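Local coordinates for protein HTPA Reductase (Selaginella moellendorffii, PDB 5U5N) that probably catalyses the NAD(P)H-dependent reduction of 4-hydroxy-tetrahydrodipicolinate to tetrahydrodipicolinate in the diaminopimelate route to lysine, at residues 21-25 and 48-52; 129-135 and 269-273; 248-253 and 275-279. All coordinates share one frame; numbering follows the deposited sequence.

Contact 1: residues 21-25 and 48-52; sequences AEAAV and IGNVE
The backbone N of I48 donates to O of V51 at 2.7 Å, and V51 N returns the bond to I48 O, closing a two-residue beta hairpin; V51 is directed at helix segment 21-25, whereas I48 reaches it through its CG2 branch. The turn between them is type II', with G49 as its first central residue at positive phi. No hydrogen bond crosses to the helix, so the contact is made by aliphatic packing. Its centre is the CG2 branch of I48, which lies anti to the backbone N (the ethyl arm, CG1, has chi1 -60°) and presses on the first turn of the segment. There CG2 of I48 sits 3.6 Å from A21 CB and 3.5 Å from A21 C. It also meets CG of E22, whose side chain crosses that of I48 at about a right angle, and lies 3.8 Å from CG2 of V25. V25 straddles the hairpin end: its CG1 rests 4.2 Å from CA of G49, while its CG2 looks past I48 to CG2 of V51 at 4.4 Å. Any side chain at G49 would run into V25 CG1, so glycine suits both the turn and the packing. L31, in the loop after the helix, touches A21, V25 and I48 and closes the same apolar cluster. Helix 15-27, which follows strand 7-10 of the Rossmann sheet, thus carries on one flank the small sheet of strands 34-37, 51-57 and 44-48, while A23, directed away from the hairpin, meets A244 and Q245 of helix 241-259.

Contact 2: residues 129-135 and 269-273; sequences MGKQVVA and MIDVL. With NAD (nicotinamide-adenine-dinucleotide), chain C.
M269 lays its thioether against K131, SD resting 3.4 Å from K131 CB, where helix 131-146 and helix 269-274 of the DapB fold cross almost perpendicularly (-91° between the short segments). Bends at chi2 and chi3 turn the M269 methyl toward the cofactor side, and CE comes within 3.5 Å of M129 SD, the two methionines crossing at about a right angle. Replacing M269 by alanine would probably open a gap between K131 and M129 and let the M129 thioether shift beside the nicotinamide end of the pocket. Farther along the helices V134 wedges between I270 and L273; its CG1 is 3.5 Å from I270 CD1, a tight approach. L273 CD1 also lies over K131 O and A135 CB, while its CD2 runs beside the extended K131 chain, 3.7 Å from CD. That chain carries the ammonium to a water, 2.6 Å from NZ, and to a salt bridge with D249. F147 of the second subunit packs on A135 and L273. At the start of the crossing, backbone N of M129 donates to carboxamide O7N of NAD at 3.1 Å, with an N-H...O angle of 162°.

Contact 3: residues 248-253 and 275-279; sequences VDAVLF and GGSMR
Charge pairing joins D249 to R279, the last residue of the chain: NH1 donates to D249 OD1 at 2.6 Å and 173°. OD1 lies in the guanidinium plane at its edge, but the N-H reaches it from above the carboxylate plane, the two groups being turned 54° apart. OD2 of D249 is bridged to K131, and R279 NH2 bonds Q245 OE1, so the carboxylate links two cations and the guanidinium has two partners on one helix. A bend at chi3 (87°) folds the guanidinium back to this helix. Apolar contacts fill the rest. V248 CG1 covers one guanidinium face, 3.5 Å above its centre, and L252 CD1 abuts the arginine's CG at 3.4 Å. The extended M278 chain slants across the helix by L252 and F253, with SD 3.6 Å from F253 N and CE 3.9 Å from F253 CD1. G275 CA approaches the F253 ring at CE1; a side chain there would collide with that ring, which also stacks edge-to-face with Y267. Helix 269-274 is left through G276 at positive phi, a glycine exit common at helix C-termini, after which the C-terminal tail turns back along helix 241-259.

Contact 1 lies within the N-terminal Rossmann-type region, while contacts 2 and 3 join helices that follow it in the chain. Contact 1 closes first; contacts 2 and 3 interleave, since 248-253 lies between the two segments of contact 2. Their centres are 10 Å apart, and they share the K131-D249 salt bridge and the packing of F253 on V272 and D271. Contact 1 stands about 18 Å from contact 3 and 23 Å from contact 2, centre to centre, but V248 CG2 touches A24. Helix 241-259 therefore links helix 15-27 with the C-terminal elements, and contacts 2 and 3 both reach the second subunit, bringing cofactor pocket, chain end and dimer interface together.

Contact 1: residues 21-25 and 48-52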
loop_
_atom_site.group_PDB
_atom_site.type_symbol
_atom_site.label_atom_id
_atom_site.label_comp_id
_atom_site.label_asym_id
_atom_site.label_seq_id
_atom_site.Cartn_x
_atom_site.Cartn_y
_atom_site.Cartn_z
ATOM N N ALA A 21 -14.939 -20.861 15.296
ATOM C CA ALA A 21 -16.133 -20.968 16.133
ATOM C C ALA A 21 -15.997 -20.105 17.388
ATOM O O ALA A 21 -16.926 -19.441 17.795
ATOM C CB ALA A 21 -16.405 -22.428 16.510
ATOM N N GLU A 22 -14.827 -20.146 17.994
ATOM C CA GLU A 22 -14.543 -19.349 19.188
ATOM C C GLU A 22 -14.584 -17.863 18.926
ATOM O O GLU A 22 -15.086 -17.108 19.760
ATOM C CB GLU A 22 -13.199 -19.732 19.780
ATOM C CG GLU A 22 -13.308 -21.112 20.376
ATOM C CD GLU A 22 -12.309 -21.371 21.453
ATOM O OE1 GLU A 22 -11.242 -21.918 21.084
ATOM O OE2 GLU A 22 -12.591 -21.003 22.635
ATOM N N ALA A 23 -14.074 -17.472 17.766
ATOM C CA ALA A 23 -14.110 -16.086 17.330
ATOM C C ALA A 23 -15.518 -15.668 16.959
ATOM O O ALA A 23 -15.895 -14.513 17.234
ATOM C CB ALA A 23 -13.178 -15.879 16.162
ATOM N N ALA A 24 -16.300 -16.575 16.360
ATOM C CA ALA A 24 -17.696 -16.273 16.033
ATOM C C ALA A 24 -18.492 -15.996 17.308
ATOM O O ALA A 24 -19.250 -15.038 17.370
ATOM C CB ALA A 24 -18.336 -17.405 15.195
ATOM N N VAL A 25 -18.295 -16.847 18.311
ATOM C CA VAL A 25 -19.000 -16.776 19.614
ATOM C C VAL A 25 -18.644 -15.464 20.344
ATOM O O VAL A 25 -19.521 -14.738 20.744
ATOM C CB VAL A 25 -18.683 -18.026 20.483
ATOM C CG1 VAL A 25 -18.969 -17.817 21.941
ATOM C CG2 VAL A 25 -19.484 -19.209 19.978
ATOM N N ILE A 48 -17.570 -24.585 22.979
ATOM C CA ILE A 48 -17.022 -23.404 22.267
ATOM C C ILE A 48 -17.542 -22.169 22.989
ATOM O O ILE A 48 -18.712 -21.836 22.885
ATOM C CB ILE A 48 -17.447 -23.344 20.776
ATOM C CG1 ILE A 48 -16.978 -24.583 19.988
ATOM C CG2 ILE A 48 -16.930 -22.068 20.070
ATOM C CD1 ILE A 48 -15.516 -24.929 20.179
ATOM N N GLY A 49 -16.668 -21.490 23.725
ATOM C CA GLY A 49 -17.108 -20.432 24.635
ATOM C C GLY A 49 -17.950 -21.069 25.724
ATOM O O GLY A 49 -17.474 -21.978 26.408
ATOM N N ASN A 50 -19.198 -20.632 25.845
ATOM C CA ASN A 50 -20.194 -21.275 26.728
ATOM C C ASN A 50 -21.277 -21.984 25.921
ATOM O O ASN A 50 -22.399 -22.183 26.410
ATOM C CB ASN A 50 -20.838 -20.256 27.673
ATOM C CG ASN A 50 -20.007 -20.007 28.916
ATOM O OD1 ASN A 50 -19.308 -20.900 29.417
ATOM N ND2 ASN A 50 -20.098 -18.782 29.446
ATOM N N VAL A 51 -20.948 -22.392 24.698
ATOM C CA VAL A 51 -21.892 -23.089 23.813
ATOM C C VAL A 51 -21.414 -24.524 23.631
ATOM O O VAL A 51 -20.281 -24.771 23.244
ATOM C CB VAL A 51 -22.022 -22.396 22.442
ATOM C CG1 VAL A 51 -22.954 -23.168 21.501
ATOM C CG2 VAL A 51 -22.470 -20.949 22.637
ATOM N N GLU A 52 -22.299 -25.464 23.928
ATOM C CA GLU A 52 -22.009 -26.876 23.837
ATOM C C GLU A 52 -22.392 -27.311 22.431
ATOM O O GLU A 52 -23.533 -27.170 22.052
ATOM C CB GLU A 52 -22.811 -27.610 24.904
ATOM C CG GLU A 52 -22.506 -29.108 24.988
ATOM C CD GLU A 52 -23.544 -29.888 25.766
ATOM O OE1 GLU A 52 -23.718 -29.568 26.977
ATOM O OE2 GLU A 52 -24.175 -30.785 25.138
#

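Contact 2: residues 129-135 and 269-273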
loop_
_atom_site.group_PDB
_atom_site.type_symbol
_atom_site.label_atom_id
_atom_site.label_comp_id
_atom_site.label_asym_id
_atom_site.label_seq_id
_atom_site.Cartn_x
_atom_site.Cartn_y
_atom_site.Cartn_z
ATOM N N MET A 129 -8.124 -16.153 3.731
ATOM C CA MET A 129 -9.166 -15.462 4.494
ATOM C C MET A 129 -8.598 -14.427 5.446
ATOM O O MET A 129 -9.374 -13.734 6.123
ATOM C CB MET A 129 -10.029 -16.470 5.285
ATOM C CG MET A 129 -10.758 -17.431 4.377
ATOM S SD MET A 129 -12.226 -16.703 3.630
ATOM C CE MET A 129 -13.356 -16.907 4.995
ATOM N N GLY A 130 -7.272 -14.329 5.529
ATOM C CA GLY A 130 -6.657 -13.226 6.252
ATOM C C GLY A 130 -6.866 -11.945 5.473
ATOM O O GLY A 130 -5.959 -11.545 4.694
ATOM N N LYS A 131 -8.027 -11.309 5.707
ATOM C CA LYS A 131 -8.487 -10.234 4.825
ATOM C C LYS A 131 -7.554 -9.033 4.756
ATOM O O LYS A 131 -7.498 -8.388 3.726
ATOM C CB LYS A 131 -9.920 -9.766 5.126
ATOM C CG LYS A 131 -10.065 -8.750 6.230
ATOM C CD LYS A 131 -11.495 -8.271 6.331
ATOM C CE LYS A 131 -11.529 -7.031 7.222
ATOM N NZ LYS A 131 -12.902 -6.524 7.389
ATOM N N GLN A 132 -6.835 -8.739 5.833
ATOM C CA GLN A 132 -5.922 -7.574 5.818
ATOM C C GLN A 132 -4.736 -7.848 4.910
ATOM O O GLN A 132 -4.217 -6.919 4.246
ATOM C CB GLN A 132 -5.458 -7.208 7.232
ATOM C CG GLN A 132 -6.558 -6.592 8.096
ATOM C CD GLN A 132 -7.588 -7.612 8.609
ATOM O OE1 GLN A 132 -7.360 -8.831 8.527
ATOM N NE2 GLN A 132 -8.713 -7.110 9.150
ATOM N N VAL A 133 -4.283 -9.097 4.903
ATOM C CA VAL A 133 -3.240 -9.520 3.970
ATOM C C VAL A 133 -3.777 -9.464 2.525
ATOM O O VAL A 133 -3.066 -8.959 1.619
ATOM C CB VAL A 133 -2.629 -10.893 4.339
ATOM C CG1 VAL A 133 -1.660 -11.353 3.261
ATOM C CG2 VAL A 133 -1.872 -10.805 5.663
ATOM N N VAL A 134 -5.022 -9.897 2.309
ATOM C CA VAL A 134 -5.626 -9.823 0.976
ATOM C C VAL A 134 -5.686 -8.352 0.478
ATOM O O VAL A 134 -5.435 -8.090 -0.715
ATOM C CB VAL A 134 -7.043 -10.433 0.933
ATOM C CG1 VAL A 134 -7.743 -10.150 -0.394
ATOM C CG2 VAL A 134 -6.983 -11.931 1.193
ATOM N N ALA A 135 -6.056 -7.428 1.370
ATOM C CA ALA A 135 -6.169 -6.005 0.996
ATOM C C ALA A 135 -4.842 -5.403 0.560
ATOM O O ALA A 135 -4.814 -4.598 -0.406
ATOM C CB ALA A 135 -6.757 -5.178 2.143
ATOM N N MET A 269 -12.969 -12.945 -1.169
ATOM C CA MET A 269 -12.581 -12.076 -0.082
ATOM C C MET A 269 -12.359 -10.602 -0.502
ATOM O O MET A 269 -12.498 -9.696 0.323
ATOM C CB MET A 269 -11.353 -12.661 0.615
ATOM C CG MET A 269 -10.870 -11.930 1.861
ATOM S SD MET A 269 -12.064 -11.622 3.217
ATOM C CE MET A 269 -12.807 -13.229 3.361
ATOM N N ILE A 270 -12.040 -10.364 -1.777
ATOM C CA ILE A 270 -11.964 -8.973 -2.311
ATOM C C ILE A 270 -13.347 -8.323 -2.199
ATOM O O ILE A 270 -13.475 -7.181 -1.764
ATOM C CB ILE A 270 -11.565 -8.922 -3.815
ATOM C CG1 ILE A 270 -10.200 -9.562 -4.065
ATOM C CG2 ILE A 270 -11.625 -7.493 -4.380
ATOM C CD1 ILE A 270 -9.035 -8.907 -3.399
ATOM N N ASP A 271 -14.382 -9.065 -2.606
ATOM C CA ASP A 271 -15.771 -8.574 -2.504
ATOM C C ASP A 271 -16.132 -8.206 -1.070
ATOM O O ASP A 271 -16.787 -7.234 -0.873
ATOM C CB ASP A 271 -16.769 -9.629 -3.025
ATOM C CG ASP A 271 -16.554 -9.971 -4.498
ATOM O OD1 ASP A 271 -16.269 -9.054 -5.297
ATOM O OD2 ASP A 271 -16.661 -11.152 -4.852
ATOM N N VAL A 272 -15.705 -9.018 -0.099
ATOM C CA VAL A 272 -15.933 -8.772 1.331
ATOM C C VAL A 272 -15.235 -7.458 1.737
ATOM O O VAL A 272 -15.825 -6.639 2.401
ATOM C CB VAL A 272 -15.443 -9.937 2.237
ATOM C CG1 VAL A 272 -15.602 -9.636 3.726
ATOM C CG2 VAL A 272 -16.148 -11.247 1.906
ATOM N N LEU A 273 -13.988 -7.275 1.326
ATOM C CA LEU A 273 -13.244 -6.033 1.649
ATOM C C LEU A 273 -13.968 -4.790 1.096
ATOM O O LEU A 273 -14.131 -3.801 1.783
ATOM C CB LEU A 273 -11.812 -6.125 1.129
ATOM C CG LEU A 273 -10.909 -7.054 1.939
ATOM C CD1 LEU A 273 -9.668 -7.465 1.164
ATOM C CD2 LEU A 273 -10.501 -6.442 3.275
HETATM P PA NAD C . -7.286 -29.983 10.940
HETATM O O1A NAD C . -6.611 -31.236 10.410
HETATM O O2A NAD C . -6.915 -29.394 12.287
HETATM O O5B NAD C . -8.867 -30.179 10.961
HETATM C C5B NAD C . -9.618 -30.490 9.804
HETATM C C4B NAD C . -10.836 -31.261 10.297
HETATM O O4B NAD C . -11.741 -31.548 9.231
HETATM C C3B NAD C . -10.476 -32.594 10.954
HETATM O O3B NAD C . -10.697 -32.495 12.373
HETATM C C2B NAD C . -11.344 -33.638 10.233
HETATM O O2B NAD C . -11.840 -34.658 11.130
HETATM C C1B NAD C . -12.418 -32.768 9.550
HETATM N N9A NAD C . -13.093 -33.300 8.335
HETATM C C8A NAD C . -12.543 -34.033 7.344
HETATM N N7A NAD C . -13.466 -34.329 6.400
HETATM C C5A NAD C . -14.632 -33.771 6.772
HETATM C C6A NAD C . -16.009 -33.715 6.234
HETATM N N6A NAD C . -16.323 -34.318 5.067
HETATM N N1A NAD C . -16.947 -33.033 6.927
HETATM C C2A NAD C . -16.665 -32.426 8.100
HETATM N N3A NAD C . -15.428 -32.450 8.654
HETATM C C4A NAD C . -14.387 -33.090 8.047
HETATM O O3 NAD C . -7.157 -28.873 9.772
HETATM P PN NAD C . -7.001 -27.282 10.047
HETATM O O1N NAD C . -5.635 -27.109 10.670
HETATM O O2N NAD C . -8.233 -26.771 10.771
HETATM O O5D NAD C . -7.086 -26.749 8.526
HETATM C C5D NAD C . -8.256 -27.016 7.760
HETATM C C4D NAD C . -8.149 -26.531 6.321
HETATM O O4D NAD C . -8.212 -25.100 6.303
HETATM C C3D NAD C . -6.845 -26.932 5.616
HETATM O O3D NAD C . -7.087 -27.338 4.258
HETATM C C2D NAD C . -6.013 -25.664 5.650
HETATM O O2D NAD C . -5.125 -25.532 4.539
HETATM C C1D NAD C . -7.086 -24.586 5.577
HETATM N N1N NAD C . -6.681 -23.243 6.041
HETATM C C2N NAD C . -7.076 -22.210 5.273
HETATM C C3N NAD C . -6.777 -20.890 5.597
HETATM C C7N NAD C . -7.227 -19.754 4.697
HETATM O O7N NAD C . -6.581 -18.718 4.702
HETATM N N7N NAD C . -8.297 -19.861 3.893
HETATM C C4N NAD C . -6.037 -20.657 6.758
HETATM C C5N NAD C . -5.629 -21.729 7.549
HETATM C C6N NAD C . -5.965 -23.027 7.168
HETATM O O HOH W 1 -14.212 -5.872 5.223
#

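Contact 3: residues 248-253 and 275-279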
loop_
_atom_site.group_PDB
_atom_site.type_symbol
_atom_site.label_atom_id
_atom_site.label_comp_id
_atom_site.label_asym_id
_atom_site.label_seq_id
_atom_site.Cartn_x
_atom_site.Cartn_y
_atom_site.Cartn_z
ATOM N N VAL A 248 -15.320 -14.456 10.190
ATOM C CA VAL A 248 -16.467 -13.752 10.773
ATOM C C VAL A 248 -16.985 -12.636 9.836
ATOM O O VAL A 248 -18.164 -12.507 9.560
ATOM C CB VAL A 248 -16.124 -13.160 12.158
ATOM C CG1 VAL A 248 -17.227 -12.228 12.661
ATOM C CG2 VAL A 248 -15.900 -14.269 13.176
ATOM N N ASP A 249 -16.060 -11.836 9.317
ATOM C CA ASP A 249 -16.403 -10.764 8.370
ATOM C C ASP A 249 -17.033 -11.302 7.096
ATOM O O ASP A 249 -17.981 -10.721 6.579
ATOM C CB ASP A 249 -15.176 -9.956 8.011
ATOM C CG ASP A 249 -14.511 -9.330 9.240
ATOM O OD1 ASP A 249 -15.218 -9.013 10.251
ATOM O OD2 ASP A 249 -13.258 -9.143 9.168
ATOM N N ALA A 250 -16.505 -12.414 6.598
ATOM C CA ALA A 250 -17.060 -13.024 5.404
ATOM C C ALA A 250 -18.519 -13.426 5.681
ATOM O O ALA A 250 -19.391 -13.205 4.855
ATOM C CB ALA A 250 -16.208 -14.232 4.957
ATOM N N VAL A 251 -18.784 -13.973 6.858
ATOM C CA VAL A 251 -20.142 -14.459 7.201
ATOM C C VAL A 251 -21.089 -13.260 7.311
ATOM O O VAL A 251 -22.227 -13.328 6.870
ATOM C CB VAL A 251 -20.135 -15.264 8.509
ATOM C CG1 VAL A 251 -21.522 -15.331 9.162
ATOM C CG2 VAL A 251 -19.613 -16.664 8.260
ATOM N N LEU A 252 -20.599 -12.179 7.900
ATOM C CA LEU A 252 -21.381 -10.947 8.014
ATOM C C LEU A 252 -21.717 -10.365 6.647
ATOM O O LEU A 252 -22.831 -9.971 6.405
ATOM C CB LEU A 252 -20.634 -9.911 8.832
ATOM C CG LEU A 252 -20.486 -10.165 10.325
ATOM C CD1 LEU A 252 -19.671 -9.062 10.950
ATOM C CD2 LEU A 252 -21.843 -10.291 11.009
ATOM N N PHE A 253 -20.732 -10.335 5.753
ATOM C CA PHE A 253 -20.957 -9.901 4.382
ATOM C C PHE A 253 -21.961 -10.787 3.654
ATOM O O PHE A 253 -22.923 -10.281 3.092
ATOM C CB PHE A 253 -19.624 -9.813 3.641
ATOM C CG PHE A 253 -19.734 -9.425 2.188
ATOM C CD1 PHE A 253 -19.791 -8.094 1.792
ATOM C CD2 PHE A 253 -19.792 -10.411 1.212
ATOM C CE1 PHE A 253 -19.876 -7.756 0.457
ATOM C CE2 PHE A 253 -19.866 -10.067 -0.135
ATOM C CZ PHE A 253 -19.900 -8.748 -0.514
ATOM N N GLY A 275 -17.129 -4.452 0.558
ATOM C CA GLY A 275 -18.321 -4.181 1.373
ATOM C C GLY A 275 -18.145 -3.412 2.693
ATOM O O GLY A 275 -19.129 -3.095 3.348
ATOM N N GLY A 276 -16.901 -3.188 3.125
ATOM C CA GLY A 276 -16.621 -2.319 4.264
ATOM C C GLY A 276 -16.631 -3.093 5.555
ATOM O O GLY A 276 -16.968 -4.266 5.557
ATOM N N SER A 277 -16.295 -2.444 6.667
ATOM C CA SER A 277 -16.422 -3.103 7.976
ATOM C C SER A 277 -17.861 -3.143 8.404
ATOM O O SER A 277 -18.580 -2.174 8.231
ATOM C CB SER A 277 -15.586 -2.457 9.066
ATOM O OG SER A 277 -15.792 -1.072 9.127
ATOM N N MET A 278 -18.230 -4.270 8.997
ATOM C CA MET A 278 -19.580 -4.539 9.450
ATOM C C MET A 278 -19.611 -4.862 10.935
ATOM O O MET A 278 -20.577 -5.456 11.426
ATOM C CB MET A 278 -20.110 -5.725 8.657
ATOM C CG MET A 278 -20.073 -5.507 7.155
ATOM S SD MET A 278 -21.004 -6.772 6.290
ATOM C CE MET A 278 -21.255 -6.000 4.679
ATOM N N ARG A 279 -18.572 -4.443 11.660
ATOM C CA ARG A 279 -18.484 -4.669 13.102
ATOM C C ARG A 279 -18.170 -3.381 13.851
ATOM O O ARG A 279 -17.041 -2.919 13.843
ATOM C CB ARG A 279 -17.424 -5.732 13.364
ATOM C CG ARG A 279 -17.910 -7.128 13.052
ATOM C CD ARG A 279 -16.791 -8.064 12.638
ATOM N NE ARG A 279 -16.181 -8.676 13.789
ATOM C CZ ARG A 279 -15.140 -9.497 13.761
ATOM N NH1 ARG A 279 -14.523 -9.850 12.640
ATOM N NH2 ARG A 279 -14.703 -9.965 14.907
#